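Local coordinates for ectonucleoside triphosphate diphosphohydrolase 4 (Homo sapiens, PDB 6WG5), which is a member of the GDA1/CD39 nucleoside phosphatase family, whose fold belongs with that of the actin-like ATPases, at residues D69-R74 with Y486-L491; D393-G398 with A404-A409; L127-T132 with T152-H157; D292-N297 with I337-T342. All coordinates share one frame; numbering follows the deposited sequence.

Interaction 1: residues D69-R74 with Y486-L491; sequences DLLDIR and YRTRFL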
loop_
_atom_site.group_PDB
_atom_site.type_symbol
_atom_site.label_atom_id
_atom_site.label_comp_id
_atom_site.label_asym_id
_atom_site.label_seq_id
_atom_site.Cartn_x
_atom_site.Cartn_y
_atom_site.Cartn_z
ATOM N N ASP A 69 20.762 -14.835 -3.569
ATOM C CA ASP A 69 19.532 -14.799 -4.348
ATOM C C ASP A 69 18.345 -15.239 -3.502
ATOM O O ASP A 69 18.431 -16.210 -2.746
ATOM C CB ASP A 69 19.642 -15.696 -5.583
ATOM C CG ASP A 69 20.546 -15.112 -6.652
ATOM O OD1 ASP A 69 20.792 -13.887 -6.622
ATOM O OD2 ASP A 69 21.003 -15.877 -7.528
ATOM N N LEU A 70 17.238 -14.516 -3.638
ATOM C CA LEU A 70 15.984 -14.915 -3.024
ATOM C C LEU A 70 15.279 -15.938 -3.908
ATOM O O LEU A 70 15.697 -16.223 -5.032
ATOM C CB LEU A 70 15.078 -13.706 -2.804
ATOM C CG LEU A 70 15.698 -12.474 -2.147
ATOM C CD1 LEU A 70 14.635 -11.406 -1.953
ATOM C CD2 LEU A 70 16.348 -12.836 -0.826
ATOM N N LEU A 71 14.186 -16.490 -3.388
ATOM C CA LEU A 71 13.373 -17.401 -4.179
ATOM C C LEU A 71 12.750 -16.664 -5.359
ATOM O O LEU A 71 12.468 -15.463 -5.295
ATOM C CB LEU A 71 12.278 -18.031 -3.315
ATOM C CG LEU A 71 12.741 -18.950 -2.185
ATOM C CD1 LEU A 71 11.545 -19.436 -1.377
ATOM C CD2 LEU A 71 13.528 -20.131 -2.732
ATOM N N ASP A 72 12.538 -17.398 -6.448
ATOM C CA ASP A 72 11.923 -16.840 -7.652
ATOM C C ASP A 72 10.412 -17.070 -7.591
ATOM O O ASP A 72 9.824 -17.828 -8.364
ATOM C CB ASP A 72 12.541 -17.463 -8.896
ATOM C CG ASP A 72 12.283 -16.650 -10.145
ATOM O OD1 ASP A 72 11.502 -15.678 -10.072
ATOM O OD2 ASP A 72 12.858 -16.985 -11.202
ATOM N N ILE A 73 9.783 -16.384 -6.640
ATOM C CA ILE A 73 8.365 -16.580 -6.360
ATOM C C ILE A 73 7.529 -15.873 -7.417
ATOM O O ILE A 73 7.813 -14.732 -7.806
ATOM C CB ILE A 73 8.023 -16.081 -4.943
ATOM C CG1 ILE A 73 8.783 -16.914 -3.907
ATOM C CG2 ILE A 73 6.515 -16.146 -4.696
ATOM C CD1 ILE A 73 8.462 -16.573 -2.465
ATOM N N ARG A 74 6.484 -16.559 -7.880
ATOM C CA ARG A 74 5.554 -16.028 -8.864
ATOM C C ARG A 74 4.157 -16.530 -8.538
ATOM O O ARG A 74 3.984 -17.556 -7.875
ATOM C CB ARG A 74 5.921 -16.452 -10.292
ATOM C CG ARG A 74 7.374 -16.235 -10.668
ATOM C CD ARG A 74 7.730 -17.013 -11.923
ATOM N NE ARG A 74 9.088 -16.727 -12.377
ATOM C CZ ARG A 74 9.425 -15.677 -13.121
ATOM N NH1 ARG A 74 8.504 -14.800 -13.501
ATOM N NH2 ARG A 74 10.689 -15.503 -13.484
ATOM N N TYR A 486 8.661 -13.131 2.648
ATOM C CA TYR A 486 9.296 -13.006 3.955
ATOM C C TYR A 486 9.149 -14.282 4.776
ATOM O O TYR A 486 10.095 -14.696 5.454
ATOM C CB TYR A 486 8.710 -11.816 4.715
ATOM C CG TYR A 486 9.417 -11.533 6.021
ATOM C CD1 TYR A 486 8.839 -11.872 7.236
ATOM C CD2 TYR A 486 10.670 -10.938 6.037
ATOM C CE1 TYR A 486 9.485 -11.620 8.430
ATOM C CE2 TYR A 486 11.324 -10.682 7.226
ATOM C CZ TYR A 486 10.728 -11.025 8.419
ATOM O OH TYR A 486 11.379 -10.770 9.607
ATOM N N ARG A 487 7.978 -14.925 4.727
ATOM C CA ARG A 487 7.760 -16.112 5.548
ATOM C C ARG A 487 8.585 -17.301 5.064
ATOM O O ARG A 487 8.966 -18.154 5.873
ATOM C CB ARG A 487 6.274 -16.475 5.574
ATOM C CG ARG A 487 5.362 -15.426 6.223
ATOM C CD ARG A 487 5.789 -15.078 7.647
ATOM N NE ARG A 487 5.908 -16.260 8.501
ATOM C CZ ARG A 487 4.928 -16.755 9.254
ATOM N NH1 ARG A 487 3.731 -16.179 9.277
ATOM N NH2 ARG A 487 5.147 -17.835 9.992
ATOM N N THR A 488 8.879 -17.377 3.765
ATOM C CA THR A 488 9.620 -18.494 3.193
ATOM C C THR A 488 11.107 -18.191 3.033
ATOM O O THR A 488 11.811 -18.926 2.333
ATOM C CB THR A 488 9.030 -18.889 1.837
ATOM O OG1 THR A 488 9.123 -17.787 0.925
ATOM C CG2 THR A 488 7.577 -19.306 1.976
ATOM N N ARG A 489 11.605 -17.135 3.678
ATOM C CA ARG A 489 12.956 -16.657 3.400
ATOM C C ARG A 489 14.039 -17.643 3.823
ATOM O O ARG A 489 15.184 -17.510 3.373
ATOM C CB ARG A 489 13.182 -15.314 4.092
ATOM C CG ARG A 489 13.215 -15.380 5.612
ATOM C CD ARG A 489 12.993 -13.999 6.206
ATOM N NE ARG A 489 13.315 -13.921 7.628
ATOM C CZ ARG A 489 12.465 -14.197 8.615
ATOM N NH1 ARG A 489 12.861 -14.079 9.874
ATOM N NH2 ARG A 489 11.227 -14.595 8.352
ATOM N N PHE A 490 13.718 -18.625 4.666
ATOM C CA PHE A 490 14.716 -19.576 5.139
ATOM C C PHE A 490 14.754 -20.868 4.333
ATOM O O PHE A 490 15.723 -21.623 4.462
ATOM C CB PHE A 490 14.474 -19.906 6.619
ATOM C CG PHE A 490 14.791 -18.773 7.554
ATOM C CD1 PHE A 490 15.996 -18.094 7.459
ATOM C CD2 PHE A 490 13.881 -18.382 8.524
ATOM C CE1 PHE A 490 16.290 -17.050 8.314
ATOM C CE2 PHE A 490 14.168 -17.339 9.381
ATOM C CZ PHE A 490 15.373 -16.672 9.275
ATOM N N LEU A 491 13.742 -21.141 3.513
ATOM C CA LEU A 491 13.744 -22.360 2.711
ATOM C C LEU A 491 15.040 -22.580 1.944
ATOM O O LEU A 491 15.507 -23.729 1.896
ATOM C CB LEU A 491 12.558 -22.343 1.735
ATOM C CG LEU A 491 11.166 -22.586 2.324
ATOM C CD1 LEU A 491 10.124 -22.524 1.220
ATOM C CD2 LEU A 491 11.089 -23.926 3.052
#
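T488 OG1 is the atom on which this contact turns: it hydrogen-bonds to the carbonyl oxygen of I484, one turn back in helix 479-487, while the methyls L71 CD1 and I73 CD1, from the loop between strands 53-61 and 74-75, lie at van der Waals distance. T488 is the first residue to leave helical geometry at the end of that helix, and a type I beta turn then runs from T488 to L491. With chi1 at 61°, OG1 is set between the backbone N and the carbonyl carbon, from where it can reach back to the helix. L71 CD1 and I73 CD1 each lie 3.7 Å from T488 OG1, approaching at a slant. L71 CD1 also meets L491 CD1 at 4.3 Å, a looser apolar touch. The inverse gamma turn centred on D72 separates the two loop residues directed toward the helix end, and W60 of strand 53-61 lies against L71, I73 and L491. The R489 guanidinium is sandwiched, its one face under F490 CE2 and its opposite face over Y486 CZ. R489 NH2 donates to Y486 O at 3.1 Å, which helps hold the group's rotation, with a nearly straight N-H...O angle of 173°.

Interaction 2: residues D393-G398 with A404-A409; sequences DVLRMG and AKFTKA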
loop_
_atom_site.group_PDB
_atom_site.type_symbol
_atom_site.label_atom_id
_atom_site.label_comp_id
_atom_site.label_asym_id
_atom_site.label_seq_id
_atom_site.Cartn_x
_atom_site.Cartn_y
_atom_site.Cartn_z
ATOM N N ASP A 393 -7.212 10.333 -14.323
ATOM C CA ASP A 393 -8.607 10.061 -14.658
ATOM C C ASP A 393 -9.232 11.184 -15.479
ATOM O O ASP A 393 -9.985 10.916 -16.424
ATOM C CB ASP A 393 -9.413 9.803 -13.386
ATOM C CG ASP A 393 -9.335 8.353 -12.934
ATOM O OD1 ASP A 393 -8.430 7.628 -13.402
ATOM O OD2 ASP A 393 -10.180 7.934 -12.116
ATOM N N VAL A 394 -8.939 12.446 -15.148
ATOM C CA VAL A 394 -9.436 13.579 -15.917
ATOM C C VAL A 394 -8.305 14.432 -16.479
ATOM O O VAL A 394 -8.403 14.931 -17.606
ATOM C CB VAL A 394 -10.409 14.447 -15.090
ATOM C CG1 VAL A 394 -11.575 13.611 -14.600
ATOM C CG2 VAL A 394 -9.704 15.116 -13.931
ATOM N N LEU A 395 -7.222 14.615 -15.723
ATOM C CA LEU A 395 -6.093 15.385 -16.236
ATOM C C LEU A 395 -5.271 14.602 -17.252
ATOM O O LEU A 395 -4.566 15.213 -18.062
ATOM C CB LEU A 395 -5.201 15.845 -15.081
ATOM C CG LEU A 395 -5.920 16.611 -13.967
ATOM C CD1 LEU A 395 -4.929 17.087 -12.908
ATOM C CD2 LEU A 395 -6.717 17.788 -14.527
ATOM N N ARG A 396 -5.341 13.270 -17.226
ATOM C CA ARG A 396 -4.766 12.435 -18.281
ATOM C C ARG A 396 -3.247 12.573 -18.348
ATOM O O ARG A 396 -2.657 12.612 -19.431
ATOM C CB ARG A 396 -5.396 12.765 -19.634
ATOM C CG ARG A 396 -6.881 12.465 -19.708
ATOM C CD ARG A 396 -7.139 10.969 -19.752
ATOM N NE ARG A 396 -8.062 10.613 -20.826
ATOM C CZ ARG A 396 -8.256 9.377 -21.272
ATOM N NH1 ARG A 396 -7.588 8.361 -20.741
ATOM N NH2 ARG A 396 -9.118 9.157 -22.256
ATOM N N MET A 397 -2.603 12.635 -17.187
ATOM C CA MET A 397 -1.148 12.704 -17.122
ATOM C C MET A 397 -0.618 11.798 -16.022
ATOM O O MET A 397 0.291 12.166 -15.271
ATOM C CB MET A 397 -0.673 14.140 -16.919
ATOM C CG MET A 397 -1.456 14.922 -15.889
ATOM S SD MET A 397 -0.687 16.514 -15.560
ATOM C CE MET A 397 -0.753 17.278 -17.181
ATOM N N GLY A 398 -1.178 10.597 -15.914
ATOM C CA GLY A 398 -0.608 9.600 -15.031
ATOM C C GLY A 398 0.805 9.227 -15.440
ATOM O O GLY A 398 1.220 9.389 -16.589
ATOM N N ALA A 404 4.935 21.392 -12.079
ATOM C CA ALA A 404 4.522 22.487 -12.951
ATOM C C ALA A 404 3.411 22.047 -13.895
ATOM O O ALA A 404 2.378 22.718 -14.012
ATOM C CB ALA A 404 5.721 23.012 -13.743
ATOM N N LYS A 405 3.604 20.919 -14.580
ATOM C CA LYS A 405 2.592 20.440 -15.514
ATOM C C LYS A 405 1.306 20.056 -14.798
ATOM O O LYS A 405 0.215 20.217 -15.356
ATOM C CB LYS A 405 3.124 19.244 -16.300
ATOM C CG LYS A 405 4.278 19.567 -17.231
ATOM C CD LYS A 405 4.829 18.300 -17.858
ATOM C CE LYS A 405 5.901 18.600 -18.886
ATOM N NZ LYS A 405 6.395 17.348 -19.521
ATOM N N PHE A 406 1.412 19.548 -13.571
ATOM C CA PHE A 406 0.226 19.122 -12.839
ATOM C C PHE A 406 -0.574 20.320 -12.343
ATOM O O PHE A 406 -1.793 20.391 -12.543
ATOM C CB PHE A 406 0.632 18.220 -11.674
ATOM C CG PHE A 406 -0.483 17.941 -10.709
ATOM C CD1 PHE A 406 -1.431 16.972 -10.988
ATOM C CD2 PHE A 406 -0.581 18.647 -9.523
ATOM C CE1 PHE A 406 -2.456 16.714 -10.103
ATOM C CE2 PHE A 406 -1.606 18.393 -8.634
ATOM C CZ PHE A 406 -2.544 17.426 -8.924
ATOM N N THR A 407 0.094 21.275 -11.690
ATOM C CA THR A 407 -0.615 22.430 -11.146
ATOM C C THR A 407 -1.315 23.212 -12.247
ATOM O O THR A 407 -2.433 23.702 -12.053
ATOM C CB THR A 407 0.350 23.337 -10.382
ATOM O OG1 THR A 407 1.465 23.673 -11.217
ATOM C CG2 THR A 407 0.843 22.651 -9.118
ATOM N N LYS A 408 -0.675 23.342 -13.409
ATOM C CA LYS A 408 -1.301 24.043 -14.526
ATOM C C LYS A 408 -2.567 23.324 -14.976
ATOM O O LYS A 408 -3.639 23.931 -15.075
ATOM C CB LYS A 408 -0.310 24.167 -15.683
ATOM C CG LYS A 408 -0.831 24.951 -16.874
ATOM C CD LYS A 408 0.247 25.095 -17.934
ATOM C CE LYS A 408 -0.218 25.943 -19.108
ATOM N NZ LYS A 408 0.874 26.142 -20.107
ATOM N N ALA A 409 -2.459 22.024 -15.254
ATOM C CA ALA A 409 -3.626 21.261 -15.682
ATOM C C ALA A 409 -4.692 21.235 -14.596
ATOM O O ALA A 409 -5.887 21.360 -14.886
ATOM C CB ALA A 409 -3.211 19.840 -16.062
#
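Apolar contacts made by L395 and M397 hold residues 393-398, part of the connection between helix 386-392 and helix 403-414, folded back against the first turns of the latter. L395 divides its two methyls: CD1 comes within 3.8 Å of F406 CE1, approaching the ring obliquely, whereas CD2 turns to A409, 4.3 Å from its CB. M397 works from the side nearer the start of the helix. Its CE is 3.7 Å from A409 CB, and its SD passes 3.9 Å from F406 CA, a contact with the helix backbone and not with the ring. The bend at chi3 (61°) turns CE to K405 O and A409 CB.

Contacts with backbone oxygens are of van der Waals kind. M397 CE rests 3.6 Å from K405 O, which is already engaged as the acceptor of A409 N at 3.2 Å; L395 CD2 similarly touches A409 O. No hydrogen bond links the two segments.

Between the two contributing residues, R396 adopts a left-handed backbone conformation (phi 64°), and both flanking side chains are aimed at the helix. M397 bonds through its backbone to T391 of helix 386-392, while L395 also packs on Q442 and F406 on S446, both of helix 436-456.

Interaction 3: residues L127-T132 with T152-H157; sequences LYILCT and TDIPVH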
loop_
_atom_site.group_PDB
_atom_site.type_symbol
_atom_site.label_atom_id
_atom_site.label_comp_id
_atom_site.label_asym_id
_atom_site.label_seq_id
_atom_site.Cartn_x
_atom_site.Cartn_y
_atom_site.Cartn_z
ATOM N N LEU A 127 0.501 -22.783 4.374
ATOM C CA LEU A 127 -0.694 -21.954 4.282
ATOM C C LEU A 127 -0.590 -20.837 5.309
ATOM O O LEU A 127 -0.365 -21.100 6.494
ATOM C CB LEU A 127 -1.960 -22.784 4.520
ATOM C CG LEU A 127 -3.272 -22.023 4.737
ATOM C CD1 LEU A 127 -3.692 -21.267 3.485
ATOM C CD2 LEU A 127 -4.365 -22.981 5.181
ATOM N N TYR A 128 -0.747 -19.597 4.853
ATOM C CA TYR A 128 -0.720 -18.429 5.723
ATOM C C TYR A 128 -2.036 -17.677 5.587
ATOM O O TYR A 128 -2.457 -17.350 4.473
ATOM C CB TYR A 128 0.457 -17.510 5.383
ATOM C CG TYR A 128 1.809 -18.166 5.551
ATOM C CD1 TYR A 128 2.353 -18.363 6.813
ATOM C CD2 TYR A 128 2.544 -18.585 4.448
ATOM C CE1 TYR A 128 3.588 -18.963 6.976
ATOM C CE2 TYR A 128 3.781 -19.186 4.600
ATOM C CZ TYR A 128 4.299 -19.373 5.867
ATOM O OH TYR A 128 5.530 -19.970 6.032
ATOM N N ILE A 129 -2.684 -17.416 6.719
ATOM C CA ILE A 129 -3.929 -16.657 6.767
ATOM C C ILE A 129 -3.648 -15.396 7.572
ATOM O O ILE A 129 -3.462 -15.459 8.794
ATOM C CB ILE A 129 -5.078 -17.468 7.383
ATOM C CG1 ILE A 129 -5.337 -18.723 6.542
ATOM C CG2 ILE A 129 -6.340 -16.611 7.483
ATOM C CD1 ILE A 129 -6.395 -19.647 7.110
ATOM N N LEU A 130 -3.620 -14.254 6.891
ATOM C CA LEU A 130 -3.244 -12.981 7.493
ATOM C C LEU A 130 -4.410 -12.013 7.364
ATOM O O LEU A 130 -4.850 -11.709 6.250
ATOM C CB LEU A 130 -1.988 -12.423 6.821
ATOM C CG LEU A 130 -0.845 -13.432 6.686
ATOM C CD1 LEU A 130 0.304 -12.835 5.891
ATOM C CD2 LEU A 130 -0.367 -13.901 8.054
ATOM N N CYS A 131 -4.906 -11.530 8.501
ATOM C CA CYS A 131 -6.080 -10.672 8.555
ATOM C C CYS A 131 -5.661 -9.234 8.825
ATOM O O CYS A 131 -4.707 -8.987 9.569
ATOM C CB CYS A 131 -7.048 -11.147 9.641
ATOM S SG CYS A 131 -7.219 -12.945 9.733
ATOM N N THR A 132 -6.388 -8.288 8.228
ATOM C CA THR A 132 -6.011 -6.882 8.306
ATOM C C THR A 132 -6.987 -6.082 9.167
ATOM O O THR A 132 -7.134 -6.362 10.361
ATOM C CB THR A 132 -5.914 -6.287 6.897
ATOM O OG1 THR A 132 -7.132 -6.530 6.184
ATOM C CG2 THR A 132 -4.747 -6.904 6.139
ATOM N N THR A 152 -7.478 -25.271 14.921
ATOM C CA THR A 152 -7.885 -26.610 15.333
ATOM C C THR A 152 -8.609 -27.363 14.222
ATOM O O THR A 152 -8.579 -28.599 14.200
ATOM C CB THR A 152 -8.787 -26.541 16.569
ATOM O OG1 THR A 152 -9.996 -25.839 16.250
ATOM C CG2 THR A 152 -8.079 -25.840 17.722
ATOM N N ASP A 153 -9.250 -26.649 13.298
ATOM C CA ASP A 153 -10.124 -27.264 12.306
ATOM C C ASP A 153 -9.428 -27.558 10.983
ATOM O O ASP A 153 -9.644 -28.626 10.404
ATOM C CB ASP A 153 -11.333 -26.357 12.048
ATOM C CG ASP A 153 -12.458 -27.072 11.325
ATOM O OD1 ASP A 153 -13.615 -26.990 11.795
ATOM O OD2 ASP A 153 -12.192 -27.715 10.287
ATOM N N ILE A 154 -8.600 -26.637 10.490
ATOM C CA ILE A 154 -7.995 -26.816 9.169
ATOM C C ILE A 154 -7.101 -28.049 9.113
ATOM O O ILE A 154 -7.235 -28.837 8.162
ATOM C CB ILE A 154 -7.250 -25.533 8.755
ATOM C CG1 ILE A 154 -8.260 -24.423 8.452
ATOM C CG2 ILE A 154 -6.346 -25.783 7.546
ATOM C CD1 ILE A 154 -7.638 -23.051 8.307
ATOM N N PRO A 155 -6.181 -28.275 10.055
ATOM C CA PRO A 155 -5.250 -29.410 9.913
ATOM C C PRO A 155 -5.930 -30.744 9.655
ATOM O O PRO A 155 -5.342 -31.611 8.995
ATOM C CB PRO A 155 -4.501 -29.410 11.252
ATOM C CG PRO A 155 -4.567 -28.001 11.720
ATOM C CD PRO A 155 -5.901 -27.482 11.265
ATOM N N VAL A 156 -7.152 -30.938 10.153
ATOM C CA VAL A 156 -7.844 -32.206 9.945
ATOM C C VAL A 156 -8.322 -32.324 8.503
ATOM O O VAL A 156 -8.279 -33.409 7.908
ATOM C CB VAL A 156 -9.011 -32.342 10.940
ATOM C CG1 VAL A 156 -9.793 -33.628 10.685
ATOM C CG2 VAL A 156 -8.495 -32.305 12.371
ATOM N N HIS A 157 -8.781 -31.219 7.917
ATOM C CA HIS A 157 -9.391 -31.250 6.596
ATOM C C HIS A 157 -8.402 -31.009 5.462
ATOM O O HIS A 157 -8.724 -31.318 4.309
ATOM C CB HIS A 157 -10.512 -30.209 6.514
ATOM C CG HIS A 157 -11.759 -30.611 7.238
ATOM N ND1 HIS A 157 -12.443 -29.758 8.077
ATOM C CD2 HIS A 157 -12.449 -31.775 7.242
ATOM C CE1 HIS A 157 -13.498 -30.381 8.571
ATOM N NE2 HIS A 157 -13.526 -31.607 8.079
#
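I154 leaves helix 140-157 pointing at strand 127-131, and its branches meet two different residues there. At CB the side chain forks. The short branch, CG2, lies anti to the backbone N and comes to 4.2 Å from L127 CD2, the two side chains crossing at about a right angle. The long branch runs through CG1, held beside the backbone N by chi1 of -70°, and then stays extended at chi2 (168°), which carries CD1 outward to the strand. There it meets I129 CD1 at 3.8 Å, the two isoleucines reaching toward each other tip to tip.

L127 and I129 are two apart on the strand, which is why they present their side chains on the same face of the sheet. This strand lies parallel to its neighbours 40-48 and 167-169, and the chain passes from 127-131 through helices 133-136 and 140-157 into 167-169: a beta-alpha-beta crossover, consistent with the actin-like fold of the family. F162, in the loop leading out of the helix, and L110 of helix 107-116 also pack on I154, enclosing it within the apolar layer between helices and sheet.

Directly after I154 the helix kinks: P155 has no N-H to offer the preceding turn, and V156 N makes only a weak bond, to D153 O. Across the kink, H157 ND1 makes a weak hydrogen bond back to D153 OD2 at 3.0 Å, bent to 129°.

Interaction 4: residues D292-N297 with I337-T342; sequences DRIFAN and IYLRGT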
loop_
_atom_site.group_PDB
_atom_site.type_symbol
_atom_site.label_atom_id
_atom_site.label_comp_id
_atom_site.label_asym_id
_atom_site.label_seq_id
_atom_site.Cartn_x
_atom_site.Cartn_y
_atom_site.Cartn_z
ATOM N N ASP A 292 -17.219 19.323 7.154
ATOM C CA ASP A 292 -17.637 19.397 8.550
ATOM C C ASP A 292 -17.349 20.770 9.141
ATOM O O ASP A 292 -18.150 21.295 9.922
ATOM C CB ASP A 292 -16.940 18.310 9.371
ATOM C CG ASP A 292 -17.529 16.931 9.141
ATOM O OD1 ASP A 292 -18.676 16.841 8.653
ATOM O OD2 ASP A 292 -16.846 15.935 9.461
ATOM N N ARG A 293 -16.210 21.369 8.787
ATOM C CA ARG A 293 -15.865 22.665 9.361
ATOM C C ARG A 293 -16.664 23.788 8.709
ATOM O O ARG A 293 -17.030 24.759 9.380
ATOM C CB ARG A 293 -14.363 22.931 9.235
ATOM C CG ARG A 293 -13.840 23.878 10.309
ATOM C CD ARG A 293 -12.419 24.346 10.047
ATOM N NE ARG A 293 -11.413 23.414 10.552
ATOM C CZ ARG A 293 -10.099 23.633 10.508
ATOM N NH1 ARG A 293 -9.629 24.758 9.979
ATOM N NH2 ARG A 293 -9.254 22.730 10.992
ATOM N N ILE A 294 -16.937 23.681 7.406
ATOM C CA ILE A 294 -17.844 24.627 6.761
ATOM C C ILE A 294 -19.193 24.607 7.461
ATOM O O ILE A 294 -19.779 25.656 7.762
ATOM C CB ILE A 294 -17.987 24.304 5.263
ATOM C CG1 ILE A 294 -16.674 24.581 4.531
ATOM C CG2 ILE A 294 -19.132 25.116 4.640
ATOM C CD1 ILE A 294 -16.688 24.152 3.076
ATOM N N PHE A 295 -19.711 23.407 7.728
ATOM C CA PHE A 295 -21.003 23.285 8.391
ATOM C C PHE A 295 -20.954 23.877 9.793
ATOM O O PHE A 295 -21.836 24.649 10.187
ATOM C CB PHE A 295 -21.427 21.817 8.441
ATOM C CG PHE A 295 -22.785 21.609 9.031
ATOM C CD1 PHE A 295 -22.941 21.400 10.391
ATOM C CD2 PHE A 295 -23.912 21.640 8.228
ATOM C CE1 PHE A 295 -24.195 21.219 10.938
ATOM C CE2 PHE A 295 -25.170 21.461 8.769
ATOM C CZ PHE A 295 -25.313 21.251 10.127
ATOM N N ALA A 296 -19.922 23.528 10.563
ATOM C CA ALA A 296 -19.831 24.007 11.937
ATOM C C ALA A 296 -19.659 25.520 11.990
ATOM O O ALA A 296 -20.196 26.177 12.888
ATOM C CB ALA A 296 -18.675 23.316 12.656
ATOM N N ASN A 297 -18.917 26.088 11.042
ATOM C CA ASN A 297 -18.613 27.513 11.064
ATOM C C ASN A 297 -19.767 28.384 10.586
ATOM O O ASN A 297 -19.600 29.604 10.497
ATOM C CB ASN A 297 -17.371 27.798 10.213
ATOM C CG ASN A 297 -16.086 27.402 10.911
ATOM O OD1 ASN A 297 -16.055 27.239 12.131
ATOM N ND2 ASN A 297 -15.015 27.256 10.142
ATOM N N ILE A 337 -26.692 23.215 4.276
ATOM C CA ILE A 337 -25.861 24.350 3.901
ATOM C C ILE A 337 -25.582 24.244 2.412
ATOM O O ILE A 337 -25.230 23.168 1.917
ATOM C CB ILE A 337 -24.553 24.388 4.712
ATOM C CG1 ILE A 337 -24.861 24.531 6.206
ATOM C CG2 ILE A 337 -23.654 25.526 4.241
ATOM C CD1 ILE A 337 -25.673 25.769 6.567
ATOM N N TYR A 338 -25.744 25.355 1.703
ATOM C CA TYR A 338 -25.621 25.383 0.254
ATOM C C TYR A 338 -24.280 25.980 -0.149
ATOM O O TYR A 338 -23.823 26.967 0.437
ATOM C CB TYR A 338 -26.768 26.181 -0.364
ATOM C CG TYR A 338 -28.127 25.611 -0.028
ATOM C CD1 TYR A 338 -28.669 24.571 -0.775
ATOM C CD2 TYR A 338 -28.864 26.103 1.040
ATOM C CE1 TYR A 338 -29.907 24.040 -0.468
ATOM C CE2 TYR A 338 -30.106 25.580 1.354
ATOM C CZ TYR A 338 -30.623 24.549 0.597
ATOM O OH TYR A 338 -31.858 24.025 0.904
ATOM N N LEU A 339 -23.652 25.366 -1.149
ATOM C CA LEU A 339 -22.347 25.781 -1.634
ATOM C C LEU A 339 -22.423 26.092 -3.122
ATOM O O LEU A 339 -23.326 25.636 -3.830
ATOM C CB LEU A 339 -21.288 24.692 -1.397
ATOM C CG LEU A 339 -21.355 23.895 -0.092
ATOM C CD1 LEU A 339 -20.270 22.828 -0.080
ATOM C CD2 LEU A 339 -21.222 24.799 1.121
ATOM N N ARG A 340 -21.456 26.878 -3.590
ATOM C CA ARG A 340 -21.264 27.110 -5.014
ATOM C C ARG A 340 -19.771 27.131 -5.291
ATOM O O ARG A 340 -19.026 27.860 -4.630
ATOM C CB ARG A 340 -21.907 28.423 -5.470
ATOM C CG ARG A 340 -22.054 28.537 -6.978
ATOM C CD ARG A 340 -21.790 29.954 -7.452
ATOM N NE ARG A 340 -22.622 30.931 -6.756
ATOM C CZ ARG A 340 -22.321 32.221 -6.634
ATOM N NH1 ARG A 340 -23.142 33.034 -5.982
ATOM N NH2 ARG A 340 -21.195 32.701 -7.151
ATOM N N GLY A 341 -19.337 26.331 -6.263
ATOM C CA GLY A 341 -17.917 26.204 -6.545
ATOM C C GLY A 341 -17.389 27.404 -7.309
ATOM O O GLY A 341 -17.989 27.842 -8.296
ATOM N N THR A 342 -16.259 27.940 -6.850
ATOM C CA THR A 342 -15.573 29.022 -7.542
ATOM C C THR A 342 -14.304 28.556 -8.245
ATOM O O THR A 342 -13.630 29.372 -8.882
ATOM C CB THR A 342 -15.241 30.155 -6.562
ATOM O OG1 THR A 342 -14.433 29.656 -5.491
ATOM C CG2 THR A 342 -16.518 30.750 -5.990
#
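The end of helix 283-296 packs on the middle strand of a small three-stranded sheet, where I294 and F295 meet L339 and I337 of strand 335-341. Two separate apolar pairs make the contact. In the first, F295 CD2 stands 3.7 Å from I337 CG1, and CE2 of the same ring is 4.0 Å from that carbon, so the CD2-CE2 bond does the touching, obliquely. F295 CG lies anti to the backbone N (chi1 -176°), which swings the ring toward the strand although its CB does not aim there directly. In the second, I294 CG2 approaches L339 CD2 at 4.1 Å, again at a slant. I337 and L339 are two residues apart and face the helix together; consecutive helix residues answer them. Hydrogen bonds play no part between the segments. Y317 of strand 317-319 flanks I294 and L339, Q332 of strand 327-332 touches F295, and R303 of helix 301-305 lies on I337 while bonding to I294 O.

Overall arrangement
The four contacts fall into two pairs; interaction 1 lies across the chain's centre from interactions 2 and 4, and interaction 3 across it from interaction 2. Interactions 1 and 3 have centres 21 Å apart and touch directly, R487 CZ packing 3.4 Å from Y128 CE1; both belong to the part built on the sheet that contains strands 40-48 and 127-131. Interactions 2 and 4 lie 27 Å apart between centres and about 13 Å between nearest atoms. The widest separation, 53 Å between centres, is that of interactions 1 and 4. In sequence, interaction 1 encloses the other three, bringing a late segment back to an early one, consistent with the two-lobed, actin-like fold of this family.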